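Long-range contacts in IG hypothetical 16092 (Bacillus cereus ATCC 14579, PDB 1YQH), which is of unknown function but may bind thiamine or a related compound: residues V8-F12 / S79-Y84; K29-V33 / R63-C68; T48-G52 / V90-E94. One frame throughout, in Å; residues are numbered along the deposited sequence.

Contact 1 (V8-F12 / S79-Y84)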
ATOM      1  N   VAL A   8     -17.119   6.008  -3.316  1.00 13.40           N
ATOM      2  CA  VAL A   8     -16.014   5.142  -2.913  1.00 12.70           C
ATOM      3  C   VAL A   8     -15.436   5.743  -1.630  1.00 11.77           C
ATOM      4  O   VAL A   8     -15.670   6.919  -1.295  1.00 10.58           O
ATOM      5  CB  VAL A   8     -14.884   4.979  -3.998  1.00 13.10           C
ATOM      6  CG1 VAL A   8     -15.460   4.459  -5.309  1.00 14.04           C
ATOM      7  CG2 VAL A   8     -14.108   6.280  -4.223  1.00 14.83           C
ATOM      8  N   THR A   9     -14.702   4.919  -0.901  1.00 11.07           N
ATOM      9  CA  THR A   9     -13.844   5.387   0.165  1.00 11.77           C
ATOM     10  C   THR A   9     -12.407   5.038  -0.274  1.00 11.80           C
ATOM     11  O   THR A   9     -12.180   4.006  -0.910  1.00 10.90           O
ATOM     12  CB  THR A   9     -14.257   4.731   1.508  1.00 11.99           C
ATOM     13  OG1 THR A   9     -15.616   5.118   1.818  1.00 13.96           O
ATOM     14  CG2 THR A   9     -13.355   5.178   2.644  1.00 13.53           C
HETATM   15  N   MSE A  10     -11.463   5.916   0.034  1.00 12.25           N
HETATM   16  CA  MSE A  10     -10.093   5.792  -0.441  1.00 14.75           C
HETATM   17  C   MSE A  10      -9.171   6.322   0.655  1.00 13.61           C
HETATM   18  O   MSE A  10      -9.585   7.164   1.457  1.00 13.50           O
HETATM   19  CB  MSE A  10      -9.954   6.652  -1.699  1.00 14.65           C
HETATM   20  CG  MSE A  10      -8.636   6.572  -2.418  1.00 17.32           C
HETATM   21 SE   MSE A  10      -8.659   7.819  -3.902  1.00 22.82          SE
HETATM   22  CE  MSE A  10     -10.069   7.001  -5.015  1.00 17.35           C
ATOM     23  N   SER A  11      -7.948   5.801   0.730  1.00 11.56           N
ATOM     24  CA  SER A  11      -6.909   6.494   1.461  1.00 11.06           C
ATOM     25  C   SER A  11      -5.713   6.703   0.565  1.00 10.74           C
ATOM     26  O   SER A  11      -5.534   5.982  -0.430  1.00 11.24           O
ATOM     27  CB  SER A  11      -6.515   5.749   2.746  1.00 11.13           C
ATOM     28  OG  SER A  11      -5.881   4.519   2.454  1.00 12.48           O
ATOM     29  N   PHE A  12      -4.905   7.702   0.891  1.00 10.61           N
ATOM     30  CA  PHE A  12      -3.693   7.921   0.123  1.00 10.49           C
ATOM     31  C   PHE A  12      -2.643   8.595   0.969  1.00 10.43           C
ATOM     32  O   PHE A  12      -2.942   9.225   2.000  1.00  9.86           O
ATOM     33  CB  PHE A  12      -3.990   8.767  -1.142  1.00 10.81           C
ATOM     34  CG  PHE A  12      -3.970  10.263  -0.907  1.00 10.90           C
ATOM     35  CD1 PHE A  12      -2.860  11.028  -1.294  1.00 12.07           C
ATOM     36  CD2 PHE A  12      -5.054  10.912  -0.306  1.00 11.41           C
ATOM     37  CE1 PHE A  12      -2.823  12.406  -1.089  1.00 11.75           C
ATOM     38  CE2 PHE A  12      -5.028  12.293  -0.100  1.00 10.55           C
ATOM     39  CZ  PHE A  12      -3.914  13.046  -0.488  1.00 11.29           C
ATOM     40  N   SER A  79       0.866   6.485  -2.565  1.00 11.47           N
ATOM     41  CA  SER A  79       0.182   5.224  -2.281  1.00 12.29           C
ATOM     42  C   SER A  79      -1.316   5.506  -2.222  1.00 12.00           C
ATOM     43  O   SER A  79      -1.737   6.540  -1.704  1.00 12.32           O
ATOM     44  CB  SER A  79       0.633   4.641  -0.940  1.00 12.71           C
ATOM     45  OG  SER A  79       2.040   4.438  -0.892  1.00 15.00           O
ATOM     46  N   ILE A  80      -2.110   4.588  -2.752  1.00 11.76           N
ATOM     47  CA  ILE A  80      -3.557   4.744  -2.785  1.00 12.61           C
ATOM     48  C   ILE A  80      -4.173   3.399  -2.438  1.00 13.03           C
ATOM     49  O   ILE A  80      -3.669   2.355  -2.869  1.00 13.08           O
ATOM     50  CB  ILE A  80      -4.074   5.178  -4.203  1.00 12.23           C
ATOM     51  CG1 ILE A  80      -3.382   6.462  -4.680  1.00 12.19           C
ATOM     52  CG2 ILE A  80      -5.600   5.361  -4.185  1.00 12.99           C
ATOM     53  CD1 ILE A  80      -3.567   6.790  -6.164  1.00 12.59           C
ATOM     54  N   LYS A  81      -5.239   3.421  -1.636  1.00 13.20           N
ATOM     55  CA  LYS A  81      -6.054   2.231  -1.450  1.00 13.90           C
ATOM     56  C   LYS A  81      -7.511   2.622  -1.691  1.00 13.29           C
ATOM     57  O   LYS A  81      -7.983   3.629  -1.148  1.00 14.00           O
ATOM     58  CB  LYS A  81      -5.889   1.672  -0.044  1.00 14.46           C
ATOM     59  CG  LYS A  81      -6.268   0.200   0.066  1.00 18.42           C
ATOM     60  CD  LYS A  81      -5.845  -0.387   1.409  1.00 24.04           C
ATOM     61  CE  LYS A  81      -4.360  -0.792   1.457  1.00 26.31           C
ATOM     62  NZ  LYS A  81      -4.038  -2.040   0.685  1.00 28.43           N
ATOM     63  N   ILE A  82      -8.205   1.840  -2.505  1.00 12.23           N
ATOM     64  CA  ILE A  82      -9.585   2.155  -2.867  1.00 11.42           C
ATOM     65  C   ILE A  82     -10.487   1.013  -2.439  1.00 11.06           C
ATOM     66  O   ILE A  82     -10.193  -0.147  -2.737  1.00 10.61           O
ATOM     67  CB  ILE A  82      -9.776   2.371  -4.399  1.00 11.47           C
ATOM     68  CG1 ILE A  82      -8.761   3.381  -4.947  1.00 11.70           C
ATOM     69  CG2 ILE A  82     -11.220   2.816  -4.731  1.00 12.32           C
ATOM     70  CD1 ILE A  82      -8.724   3.463  -6.475  1.00 11.10           C
ATOM     71  N   HIS A  83     -11.598   1.351  -1.770  1.00  9.59           N
ATOM     72  CA  HIS A  83     -12.672   0.388  -1.533  1.00  9.99           C
ATOM     73  C   HIS A  83     -13.765   0.686  -2.545  1.00  9.91           C
ATOM     74  O   HIS A  83     -14.447   1.712  -2.469  1.00 10.24           O
ATOM     75  CB  HIS A  83     -13.230   0.494  -0.099  1.00  9.88           C
ATOM     76  CG  HIS A  83     -14.088  -0.672   0.290  1.00 10.41           C
ATOM     77  ND1 HIS A  83     -14.219  -1.100   1.593  1.00 12.15           N
ATOM     78  CD2 HIS A  83     -14.852  -1.502  -0.459  1.00 12.33           C
ATOM     79  CE1 HIS A  83     -15.040  -2.136   1.633  1.00 13.14           C
ATOM     80  NE2 HIS A  83     -15.433  -2.406   0.401  1.00 10.86           N
ATOM     81  N   TYR A  84     -13.899  -0.217  -3.515  1.00  9.81           N
ATOM     82  CA  TYR A  84     -14.762  -0.018  -4.665  1.00 10.13           C
ATOM     83  C   TYR A  84     -15.937  -0.991  -4.569  1.00 10.56           C
ATOM     84  O   TYR A  84     -15.747  -2.207  -4.570  1.00 10.62           O
ATOM     85  CB  TYR A  84     -13.929  -0.270  -5.931  1.00 10.59           C
ATOM     86  CG  TYR A  84     -14.629   0.010  -7.233  1.00 11.72           C
ATOM     87  CD1 TYR A  84     -15.077   1.299  -7.546  1.00 14.38           C
ATOM     88  CD2 TYR A  84     -14.821  -1.007  -8.170  1.00 12.52           C
ATOM     89  CE1 TYR A  84     -15.717   1.560  -8.752  1.00 14.93           C
ATOM     90  CE2 TYR A  84     -15.466  -0.750  -9.388  1.00 14.09           C
ATOM     91  CZ  TYR A  84     -15.901   0.537  -9.664  1.00 13.61           C
ATOM     92  OH  TYR A  84     -16.531   0.809 -10.865  1.00 15.71           O
TER

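Contact 2 (K29-V33 / R63-C68)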
ATOM      1  N   LYS A  29       1.321  21.080   1.473  1.00 12.16           N
ATOM      2  CA  LYS A  29       0.727  21.556   0.230  1.00 11.99           C
ATOM      3  C   LYS A  29      -0.159  20.481  -0.402  1.00 11.62           C
ATOM      4  O   LYS A  29      -1.175  20.792  -1.037  1.00 11.90           O
ATOM      5  CB  LYS A  29       1.812  22.026  -0.744  1.00 12.55           C
ATOM      6  CG  LYS A  29       2.652  23.213  -0.224  1.00 14.60           C
ATOM      7  CD  LYS A  29       1.810  24.419   0.196  1.00 20.38           C
ATOM      8  CE  LYS A  29       1.238  25.175  -0.980  1.00 22.71           C
ATOM      9  NZ  LYS A  29       0.528  26.433  -0.545  1.00 26.33           N
ATOM     10  N   ALA A  30       0.221  19.219  -0.222  1.00 11.04           N
ATOM     11  CA  ALA A  30      -0.619  18.110  -0.672  1.00 10.59           C
ATOM     12  C   ALA A  30      -1.908  18.061   0.149  1.00 10.61           C
ATOM     13  O   ALA A  30      -2.996  17.934  -0.409  1.00 10.71           O
ATOM     14  CB  ALA A  30       0.135  16.778  -0.583  1.00 10.99           C
ATOM     15  N   ILE A  31      -1.800  18.190   1.470  1.00 10.05           N
ATOM     16  CA  ILE A  31      -3.012  18.172   2.306  1.00 10.82           C
ATOM     17  C   ILE A  31      -3.905  19.387   2.005  1.00 10.56           C
ATOM     18  O   ILE A  31      -5.136  19.283   2.039  1.00 10.24           O
ATOM     19  CB  ILE A  31      -2.659  18.037   3.808  1.00 10.64           C
ATOM     20  CG1 ILE A  31      -1.896  16.726   4.067  1.00 12.91           C
ATOM     21  CG2 ILE A  31      -3.927  18.129   4.678  1.00 11.23           C
ATOM     22  CD1 ILE A  31      -2.657  15.478   3.702  1.00 17.60           C
ATOM     23  N   GLU A  32      -3.294  20.523   1.667  1.00 10.49           N
ATOM     24  CA  GLU A  32      -4.063  21.713   1.273  1.00 11.53           C
ATOM     25  C   GLU A  32      -4.991  21.400   0.091  1.00 10.57           C
ATOM     26  O   GLU A  32      -6.149  21.848   0.053  1.00  9.83           O
ATOM     27  CB  GLU A  32      -3.124  22.868   0.934  1.00 12.05           C
ATOM     28  CG  GLU A  32      -3.829  24.188   0.670  1.00 16.68           C
ATOM     29  CD  GLU A  32      -2.847  25.317   0.424  1.00 21.63           C
ATOM     30  OE1 GLU A  32      -2.876  26.300   1.195  1.00 24.77           O
ATOM     31  OE2 GLU A  32      -2.044  25.211  -0.528  1.00 22.96           O
ATOM     32  N   VAL A  33      -4.501  20.619  -0.868  1.00  9.28           N
ATOM     33  CA  VAL A  33      -5.341  20.217  -1.997  1.00  9.90           C
ATOM     34  C   VAL A  33      -6.583  19.475  -1.481  1.00  9.53           C
ATOM     35  O   VAL A  33      -7.705  19.770  -1.903  1.00 10.32           O
ATOM     36  CB  VAL A  33      -4.570  19.347  -3.010  1.00  9.77           C
ATOM     37  CG1 VAL A  33      -5.517  18.761  -4.060  1.00 10.37           C
ATOM     38  CG2 VAL A  33      -3.453  20.169  -3.676  1.00 10.88           C
ATOM     39  N   ARG A  63      -3.683  15.841  -7.980  1.00 11.45           N
ATOM     40  CA  ARG A  63      -3.323  17.229  -7.735  1.00 11.79           C
ATOM     41  C   ARG A  63      -2.487  17.364  -6.470  1.00 11.25           C
ATOM     42  O   ARG A  63      -1.643  18.262  -6.386  1.00 11.58           O
ATOM     43  CB  ARG A  63      -4.556  18.128  -7.739  1.00 12.04           C
ATOM     44  CG  ARG A  63      -5.098  18.281  -9.153  1.00 13.63           C
ATOM     45  CD  ARG A  63      -6.227  19.275  -9.237  1.00 16.72           C
ATOM     46  NE  ARG A  63      -7.408  18.765  -8.570  1.00 18.24           N
ATOM     47  CZ  ARG A  63      -7.848  19.242  -7.419  1.00 16.21           C
ATOM     48  NH1 ARG A  63      -7.207  20.245  -6.850  1.00 16.01           N
ATOM     49  NH2 ARG A  63      -8.927  18.722  -6.851  1.00 16.76           N
ATOM     50  N   ALA A  64      -2.708  16.451  -5.518  1.00 11.59           N
ATOM     51  CA  ALA A  64      -1.953  16.425  -4.254  1.00 11.33           C
ATOM     52  C   ALA A  64      -0.506  16.086  -4.547  1.00 11.59           C
ATOM     53  O   ALA A  64       0.398  16.764  -4.075  1.00 10.59           O
ATOM     54  CB  ALA A  64      -2.548  15.398  -3.273  1.00 12.23           C
ATOM     55  N   GLN A  65      -0.278  15.036  -5.340  1.00 11.37           N
ATOM     56  CA  GLN A  65       1.107  14.696  -5.678  1.00 12.46           C
ATOM     57  C   GLN A  65       1.771  15.803  -6.519  1.00 11.66           C
ATOM     58  O   GLN A  65       2.944  16.104  -6.327  1.00 12.11           O
ATOM     59  CB  GLN A  65       1.241  13.287  -6.277  1.00 12.96           C
ATOM     60  CG  GLN A  65       0.854  13.142  -7.694  1.00 14.76           C
ATOM     61  CD  GLN A  65       1.095  11.733  -8.274  1.00 13.20           C
ATOM     62  OE1 GLN A  65       1.610  10.811  -7.618  1.00 13.77           O
ATOM     63  NE2 GLN A  65       0.710  11.575  -9.515  1.00 11.93           N
ATOM     64  N   GLN A  66       1.015  16.443  -7.420  1.00 11.40           N
ATOM     65  CA  GLN A  66       1.572  17.562  -8.174  1.00 11.54           C
ATOM     66  C   GLN A  66       1.892  18.739  -7.250  1.00 11.14           C
ATOM     67  O   GLN A  66       2.899  19.423  -7.450  1.00 11.31           O
ATOM     68  CB  GLN A  66       0.648  18.004  -9.329  1.00 11.59           C
ATOM     69  CG  GLN A  66       1.228  19.142 -10.171  1.00 13.23           C
ATOM     70  CD  GLN A  66       2.527  18.776 -10.852  1.00 16.21           C
ATOM     71  OE1 GLN A  66       3.491  19.552 -10.843  1.00 17.70           O
ATOM     72  NE2 GLN A  66       2.564  17.599 -11.462  1.00 18.03           N
ATOM     73  N   ALA A  67       1.054  18.970  -6.238  1.00 10.73           N
ATOM     74  CA  ALA A  67       1.334  20.046  -5.264  1.00 11.00           C
ATOM     75  C   ALA A  67       2.694  19.840  -4.583  1.00 10.67           C
ATOM     76  O   ALA A  67       3.407  20.811  -4.307  1.00 10.76           O
ATOM     77  CB  ALA A  67       0.220  20.161  -4.225  1.00 11.41           C
ATOM     78  N   CYS A  68       3.048  18.584  -4.327  1.00 11.12           N
ATOM     79  CA  CYS A  68       4.343  18.267  -3.733  1.00 11.06           C
ATOM     80  C   CYS A  68       5.488  18.734  -4.637  1.00 10.84           C
ATOM     81  O   CYS A  68       6.434  19.388  -4.187  1.00 11.11           O
ATOM     82  CB  CYS A  68       4.475  16.760  -3.493  1.00 11.47           C
ATOM     83  SG  CYS A  68       3.424  16.070  -2.210  1.00 13.55           S
TER

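Contact 3 (T48-G52 / V90-E94)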
ATOM      1  N   THR A  48      -4.318   9.643   4.436  1.00 10.60           N
ATOM      2  CA  THR A  48      -5.491  10.523   4.514  1.00 10.48           C
ATOM      3  C   THR A  48      -6.640   9.786   3.853  1.00 10.16           C
ATOM      4  O   THR A  48      -6.480   9.260   2.737  1.00  9.65           O
ATOM      5  CB  THR A  48      -5.199  11.859   3.795  1.00 10.09           C
ATOM      6  OG1 THR A  48      -4.259  12.589   4.586  1.00 12.01           O
ATOM      7  CG2 THR A  48      -6.476  12.717   3.595  1.00 10.73           C
ATOM      8  N   THR A  49      -7.776   9.731   4.548  1.00  9.40           N
ATOM      9  CA  THR A  49      -8.969   9.052   4.047  1.00  9.80           C
ATOM     10  C   THR A  49      -9.848  10.070   3.325  1.00  8.76           C
ATOM     11  O   THR A  49     -10.000  11.188   3.821  1.00  9.54           O
ATOM     12  CB  THR A  49      -9.774   8.439   5.211  1.00 10.36           C
ATOM     13  OG1 THR A  49      -8.916   7.577   5.969  1.00 13.59           O
ATOM     14  CG2 THR A  49     -10.971   7.628   4.670  1.00  9.82           C
ATOM     15  N   LEU A  50     -10.406   9.663   2.180  1.00  9.48           N
ATOM     16  CA  LEU A  50     -11.356  10.449   1.383  1.00  9.02           C
ATOM     17  C   LEU A  50     -12.634   9.655   1.122  1.00  9.77           C
ATOM     18  O   LEU A  50     -12.604   8.422   1.024  1.00  9.48           O
ATOM     19  CB  LEU A  50     -10.746  10.812   0.019  1.00  9.68           C
ATOM     20  CG  LEU A  50      -9.347  11.427  -0.012  1.00 10.20           C
ATOM     21  CD1 LEU A  50      -8.833  11.582  -1.441  1.00 11.50           C
ATOM     22  CD2 LEU A  50      -9.341  12.785   0.712  1.00 12.43           C
ATOM     23  N   GLU A  51     -13.755  10.366   0.989  1.00  9.11           N
ATOM     24  CA  GLU A  51     -15.007   9.727   0.606  1.00 10.00           C
ATOM     25  C   GLU A  51     -15.640  10.563  -0.496  1.00 10.03           C
ATOM     26  O   GLU A  51     -15.656  11.780  -0.403  1.00  9.38           O
ATOM     27  CB  GLU A  51     -15.936   9.665   1.821  1.00 10.10           C
ATOM     28  CG  GLU A  51     -17.291   9.046   1.548  1.00 11.35           C
ATOM     29  CD  GLU A  51     -18.202   9.127   2.763  1.00 11.59           C
ATOM     30  OE1 GLU A  51     -18.024   8.330   3.694  1.00 11.91           O
ATOM     31  OE2 GLU A  51     -19.095   9.989   2.794  1.00 15.25           O
ATOM     32  N   GLY A  52     -16.150   9.907  -1.536  1.00 10.49           N
ATOM     33  CA  GLY A  52     -16.821  10.625  -2.618  1.00 10.70           C
ATOM     34  C   GLY A  52     -16.748   9.891  -3.939  1.00 11.25           C
ATOM     35  O   GLY A  52     -16.595   8.670  -3.979  1.00 10.99           O
ATOM     36  N   VAL A  90     -19.709   2.640  -0.741  1.00 11.91           N
ATOM     37  CA  VAL A  90     -19.085   2.360   0.553  1.00 13.68           C
ATOM     38  C   VAL A  90     -18.716   3.703   1.187  1.00 13.60           C
ATOM     39  O   VAL A  90     -18.274   4.623   0.493  1.00 13.68           O
ATOM     40  CB  VAL A  90     -17.855   1.425   0.410  1.00 14.29           C
ATOM     41  CG1 VAL A  90     -16.862   1.987  -0.582  1.00 15.79           C
ATOM     42  CG2 VAL A  90     -17.204   1.132   1.783  1.00 15.12           C
ATOM     43  N   THR A  91     -18.917   3.798   2.499  1.00 13.29           N
ATOM     44  CA  THR A  91     -18.729   5.036   3.244  1.00 13.44           C
ATOM     45  C   THR A  91     -17.755   4.851   4.399  1.00 12.97           C
ATOM     46  O   THR A  91     -17.514   3.729   4.857  1.00 12.47           O
ATOM     47  CB  THR A  91     -20.065   5.566   3.826  1.00 13.95           C
ATOM     48  OG1 THR A  91     -20.612   4.590   4.721  1.00 16.21           O
ATOM     49  CG2 THR A  91     -21.062   5.877   2.703  1.00 15.97           C
ATOM     50  N   ILE A  92     -17.205   5.966   4.873  1.00 12.21           N
ATOM     51  CA  ILE A  92     -16.339   5.942   6.037  1.00 12.19           C
ATOM     52  C   ILE A  92     -17.119   5.411   7.247  1.00 12.59           C
ATOM     53  O   ILE A  92     -16.658   4.521   7.968  1.00 12.44           O
ATOM     54  CB  ILE A  92     -15.780   7.344   6.335  1.00 11.53           C
ATOM     55  CG1 ILE A  92     -14.801   7.757   5.222  1.00 11.72           C
ATOM     56  CG2 ILE A  92     -15.107   7.370   7.727  1.00 11.03           C
ATOM     57  CD1 ILE A  92     -14.335   9.238   5.246  1.00 12.09           C
ATOM     58  N   ASP A  93     -18.308   5.960   7.450  1.00 13.67           N
ATOM     59  CA  ASP A  93     -19.090   5.631   8.643  1.00 14.93           C
ATOM     60  C   ASP A  93     -19.401   4.141   8.751  1.00 15.56           C
ATOM     61  O   ASP A  93     -19.355   3.583   9.837  1.00 14.91           O
ATOM     62  CB  ASP A  93     -20.355   6.483   8.714  1.00 15.56           C
ATOM     63  CG  ASP A  93     -20.056   7.939   9.039  1.00 17.70           C
ATOM     64  OD1 ASP A  93     -18.931   8.239   9.475  1.00 20.49           O
ATOM     65  OD2 ASP A  93     -20.954   8.795   8.880  1.00 22.20           O
ATOM     66  N   GLU A  94     -19.678   3.481   7.624  1.00 16.34           N
ATOM     67  CA  GLU A  94     -20.033   2.071   7.697  1.00 17.83           C
ATOM     68  C   GLU A  94     -18.847   1.229   8.162  1.00 18.31           C
ATOM     69  O   GLU A  94     -19.032   0.195   8.798  1.00 18.77           O
ATOM     70  CB  GLU A  94     -20.591   1.572   6.365  1.00 18.51           C
ATOM     71  CG  GLU A  94     -19.576   0.957   5.461  1.00 20.35           C
ATOM     72  CD  GLU A  94     -20.211   0.439   4.199  1.00 23.39           C
ATOM     73  OE1 GLU A  94     -20.556   1.268   3.334  1.00 24.81           O
ATOM     74  OE2 GLU A  94     -20.362  -0.793   4.086  1.00 24.74           O
TER
HETATM   75  O   HOH W   1     -19.546   8.185   5.934  1.00 17.69           O

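Contact 1 (V8-F12 / S79-Y84)
Met10 and Ile82 lie side by side on one face of an antiparallel strand pair, pointing the same way. The strands run at 167° to each other, and these two residues form a non-hydrogen-bonded pair. The selenomethionine chain leaves with CG anti to the backbone N (chi1 -175°) and stays extended until it bends at the selenium. That bend lays CE against Ile82, 3.8 Å from its CG1, while CG of Met10 rests 3.7 Å from CG2 of Ile80, bridging alternate residues of the facing strand. On the same face Phe12 is paired with Ile80, but its ring leads away, toward Ala64 of helix 54-70; Leu57 and Val61 of that helix also pack here. At the strand end, CG1 of Val8 meets the edge of the Tyr84 ring in its plane, 3.9 Å from CD1.

Ser11 and Lys81 exchange two bonds, Ser11 N to Lys81 O at 2.9 Å and Lys81 N to Ser11 O at 2.8 Å, and His83 N gives a nearly straight bond (170°) to Thr9 O. Thr9, Ser11, Lys81 and His83 occupy the other face, where Ser11 OG is hydrogen-bonded to Glu47 of a third subunit. Strand 79-84 also pairs with a strand of the second subunit, continuing the sheet. The strand order 40-43, 48-52, 8-17, 75-84, with helices 23-36 and 54-70 following 8-17 and 48-52, marks a ferredoxin-like alpha+beta fold.

Contact 2 (K29-V33 / R63-C68)
Segments 29-33 and 63-68, of helices 23-36 and 54-70, run roughly antiparallel, their short axes crossing at 151° and approaching to 7.7 Å, a close spacing that the small residues at the crossing make possible. Ala30 and Ala64 mark the nearest point, with their CA atoms 4.2 Å apart. The CB of Ala30 lies against the facing backbone, 3.5 Å from Ala64 O, and also touches SG of Cys68 at 3.7 Å. One turn along, Val33 points at the other helix and divides its branches. CG2, anti to the carbonyl carbon, meets CB of Ala67 at 3.7 Å, whereas CG1, anti to the backbone N (chi1 171°), lies 3.6 Å from NH1 of Arg63, whose side chain passes it at a slant. Ala67 CB in turn sits 3.5 Å from Lys29 O.

Lys29 NZ is turned back to Glu32 OE2, at 2.8 Å, in its own helix, while Arg63, whose NH1 packs on Val33, forms a salt bridge through NE with Asp59. On the sheet side, Val14 packs on Ala30 and Cys68. No hydrogen bond or salt bridge joins the two segments, so their association here rests on close apolar packing, with charged groups kept to its margin.

Contact 3 (T48-G52 / V90-E94)
A capping box opens helix 92-96, and Glu51 of strand 48-52 reaches its first turn from the sheet. Within the box, Thr91 at the N-cap accepts from Glu94 N through OG1 (3.2 Å), and Thr91 N donates back to Glu94 OE1 (3.1 Å). The Thr91 hydroxyl is set for this by chi1 60°, which places OG1 between its own backbone N and carbonyl carbon.

Across the contact, the Glu51 chain starts with CG anti to the backbone N (chi1 179°) and remains extended, carrying its carboxylate to the helix start. There OE1 accepts from Ile92 N at 2.8 Å with an N-H...O angle of 170°, the donor lying nearly in line with the C-O bond. OE1 of Glu51 also accepts a hydrogen bond from a water at 2.7 Å, and this water accepts from Asp93 N at 3.0 Å. Beside this, Ile92 points toward the strand: its CD1 meets CG2 of Thr49 tip to tip at 3.8 Å and also touches CB of Glu51. Ala45 of a third subunit packs on both Thr49 and Ile92.

Asp93 OD1 is bound by Arg40 and Tyr103, while Arg40 also makes a weak, long ion pair with Glu51. Two successive amides of the first helical turn are thus served by one carboxylate oxygen, directly and through water. The donors and the positive end of the helix dipole would probably favour the ionised form of Glu51.

Overall arrangement
Contact 1 lies within the four-stranded antiparallel sheet, joining strands 8-17 and 75-84. Contact 3, about 9 Å away between centres, joins neighbouring strand 48-52 to helix 92-96, with Met10 O only 2.7 Å from Leu50 N. Contact 2 pairs the helices 23-36 and 54-70 that pack on the sheet, its centre about 17 Å from contact 1 and 19 Å from contact 3, but Phe12 CE1 reaches Ala64 CB at 3.7 Å. In sequence, both segments of contact 2 fall between those of contact 1, whereas contact 3 alternates with each of the others. Sheet, helix pair and helix 92-96 are thus tied together by direct contacts. Contacts 1 and 2 both touch the second subunit, and all three the third.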